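Local atomic coordinates of uncharacterized protein (Bacillus cereus, PDB entry 5F2H), a protein that is of unknown function but, as a member of the alpha/beta hydrolase superfamily, probably acts as a hydrolase. Residues 71-76 with 103-108. Residues are numbered along the deposited sequence; the frame is centred on the assembly and turned at random.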
loop_
_atom_site.group_PDB
_atom_site.type_symbol
_atom_site.label_atom_id
_atom_site.label_comp_id
_atom_site.label_asym_id
_atom_site.label_seq_id
_atom_site.Cartn_x
_atom_site.Cartn_y
_atom_site.Cartn_z
ATOM N N ALA B 71 42.899 16.802 -10.653
ATOM C CA ALA B 71 41.703 17.144 -9.896
ATOM C C ALA B 71 41.218 18.569 -10.087
ATOM O O ALA B 71 40.055 18.810 -10.410
ATOM C CB ALA B 71 41.984 16.935 -8.419
ATOM N N ILE B 72 42.124 19.511 -9.869
ATOM C CA ILE B 72 41.796 20.915 -9.963
ATOM C C ILE B 72 41.843 21.484 -11.368
ATOM O O ILE B 72 40.949 22.227 -11.767
ATOM C CB ILE B 72 42.734 21.711 -9.070
ATOM C CG1 ILE B 72 42.631 21.166 -7.651
ATOM C CG2 ILE B 72 42.369 23.191 -9.109
ATOM C CD1 ILE B 72 43.619 21.767 -6.684
ATOM N N ILE B 73 42.875 21.146 -12.124
ATOM C CA ILE B 73 42.991 21.658 -13.474
ATOM C C ILE B 73 42.057 20.933 -14.432
ATOM O O ILE B 73 41.045 21.482 -14.868
ATOM C CB ILE B 73 44.435 21.539 -14.011
ATOM C CG1 ILE B 73 45.416 22.257 -13.084
ATOM C CG2 ILE B 73 44.532 22.077 -15.432
ATOM C CD1 ILE B 73 45.117 23.731 -12.900
ATOM N N GLU B 74 42.373 19.673 -14.687
ATOM C CA GLU B 74 41.625 18.855 -15.624
ATOM C C GLU B 74 40.163 18.619 -15.262
ATOM O O GLU B 74 39.284 18.789 -16.106
ATOM C CB GLU B 74 42.358 17.524 -15.843
ATOM C CG GLU B 74 43.805 17.675 -16.339
ATOM C CD GLU B 74 43.932 18.370 -17.702
ATOM O OE1 GLU B 74 42.924 18.490 -18.432
ATOM O OE2 GLU B 74 45.055 18.782 -18.061
ATOM N N LYS B 75 39.884 18.238 -14.024
ATOM C CA LYS B 75 38.496 17.995 -13.639
ATOM C C LYS B 75 37.755 19.184 -13.054
ATOM O O LYS B 75 36.551 19.129 -12.871
ATOM C CB LYS B 75 38.394 16.753 -12.771
ATOM C CG LYS B 75 38.684 15.513 -13.596
ATOM C CD LYS B 75 38.503 14.235 -12.805
ATOM C CE LYS B 75 38.557 13.022 -13.725
ATOM N NZ LYS B 75 39.823 12.932 -14.502
ATOM N N GLY B 76 38.473 20.277 -12.817
ATOM C CA GLY B 76 37.876 21.498 -12.280
ATOM C C GLY B 76 37.266 21.481 -10.882
ATOM O O GLY B 76 36.339 22.244 -10.628
ATOM N N VAL B 103 45.980 26.692 -5.338
ATOM C CA VAL B 103 45.408 27.386 -4.184
ATOM C C VAL B 103 44.533 28.544 -4.635
ATOM O O VAL B 103 43.350 28.641 -4.298
ATOM C CB VAL B 103 46.519 27.970 -3.295
ATOM C CG1 VAL B 103 45.960 28.953 -2.274
ATOM C CG2 VAL B 103 47.313 26.870 -2.615
ATOM N N GLN B 104 45.114 29.395 -5.460
ATOM C CA GLN B 104 44.395 30.552 -5.926
ATOM C C GLN B 104 43.208 30.153 -6.788
ATOM O O GLN B 104 42.170 30.807 -6.766
ATOM C CB GLN B 104 45.287 31.477 -6.744
ATOM C CG GLN B 104 44.853 32.899 -6.520
ATOM C CD GLN B 104 45.151 33.278 -5.075
ATOM O OE1 GLN B 104 46.122 32.772 -4.491
ATOM N NE2 GLN B 104 44.361 34.177 -4.501
ATOM N N LEU B 105 43.379 29.109 -7.582
ATOM C CA LEU B 105 42.318 28.670 -8.445
ATOM C C LEU B 105 41.167 28.177 -7.600
ATOM O O LEU B 105 40.022 28.525 -7.867
ATOM C CB LEU B 105 42.837 27.638 -9.443
ATOM C CG LEU B 105 41.870 27.109 -10.503
ATOM C CD1 LEU B 105 41.130 28.222 -11.232
ATOM C CD2 LEU B 105 42.650 26.224 -11.472
ATOM N N CYS B 106 41.462 27.413 -6.551
ATOM C CA CYS B 106 40.410 26.916 -5.647
ATOM C C CYS B 106 39.723 28.034 -4.869
ATOM O O CYS B 106 38.512 28.010 -4.681
ATOM C CB CYS B 106 40.955 25.919 -4.633
ATOM S SG CYS B 106 41.510 24.346 -5.314
ATOM N N LYS B 107 40.502 29.003 -4.404
ATOM C CA LYS B 107 39.950 30.107 -3.638
ATOM C C LYS B 107 38.840 30.769 -4.423
ATOM O O LYS B 107 37.770 31.061 -3.901
ATOM C CB LYS B 107 41.031 31.121 -3.271
ATOM C CG LYS B 107 40.425 32.271 -2.486
ATOM C CD LYS B 107 41.422 33.328 -2.027
ATOM C CE LYS B 107 42.429 32.796 -1.022
ATOM N NZ LYS B 107 43.285 33.912 -0.515
ATOM N N GLU B 108 39.125 31.021 -5.684
ATOM C CA GLU B 108 38.187 31.624 -6.591
ATOM C C GLU B 108 36.916 30.794 -6.669
ATOM O O GLU B 108 35.821 31.290 -6.396
ATOM C CB GLU B 108 38.881 31.678 -7.945
ATOM C CG GLU B 108 38.030 31.905 -9.169
ATOM C CD GLU B 108 38.890 31.823 -10.408
ATOM O OE1 GLU B 108 38.517 31.100 -11.361
ATOM O OE2 GLU B 108 40.005 32.384 -10.364
#
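Ile-72 meets Leu-105 and Cys-106 where two helices of the all-helical N-terminal domain, whose sequence family is grouped with the TPR-like helical domains, lie against each other: the C-terminal end of helix 61-74 and the middle of helix 97-115. The backbones come nearest at Ile-72 and Cys-106, whose CA atoms are 7.5 Å apart.

The tight, buried half is Ile-72 against Cys-106. The CG1 arm of Ile-72 lies beside the backbone N and runs on extended (chi2 174°), so that CD1 ends against the sulfur of Cys-106. Its CG2 methyl, anti to that N, sits between the same sulfur and Leu-105, with CD2 of Leu-105 lying 3.9 Å from CG2 of Ile-72; the side chains of Ile-72 and Leu-105 slide past one another in opposite directions. Cys-106 also touches Leu-84 of helix 81-86, which follows helix 61-74 in the chain, and Ile-72 touches Met-102, so the apolar cluster reaches beyond the pair.

Toward the solvent side the packing thins out. Ile-73 and Leu-105 are both partly exposed; they cross at about a right angle and meet through methyl ends alone, CD1 of Ile-73 to CD2 of Leu-105 at 3.8 Å. Past Ile-73 the chain leaves helical geometry at Gly-76, with positive phi (64°). The backbone O of Ile-72 accepts a hydrogen bond from NH1 of Arg-109, a second link to helix 97-115. The closest approach between the segments is 3.6 Å, from CD1 of Ile-72 to SG of Cys-106.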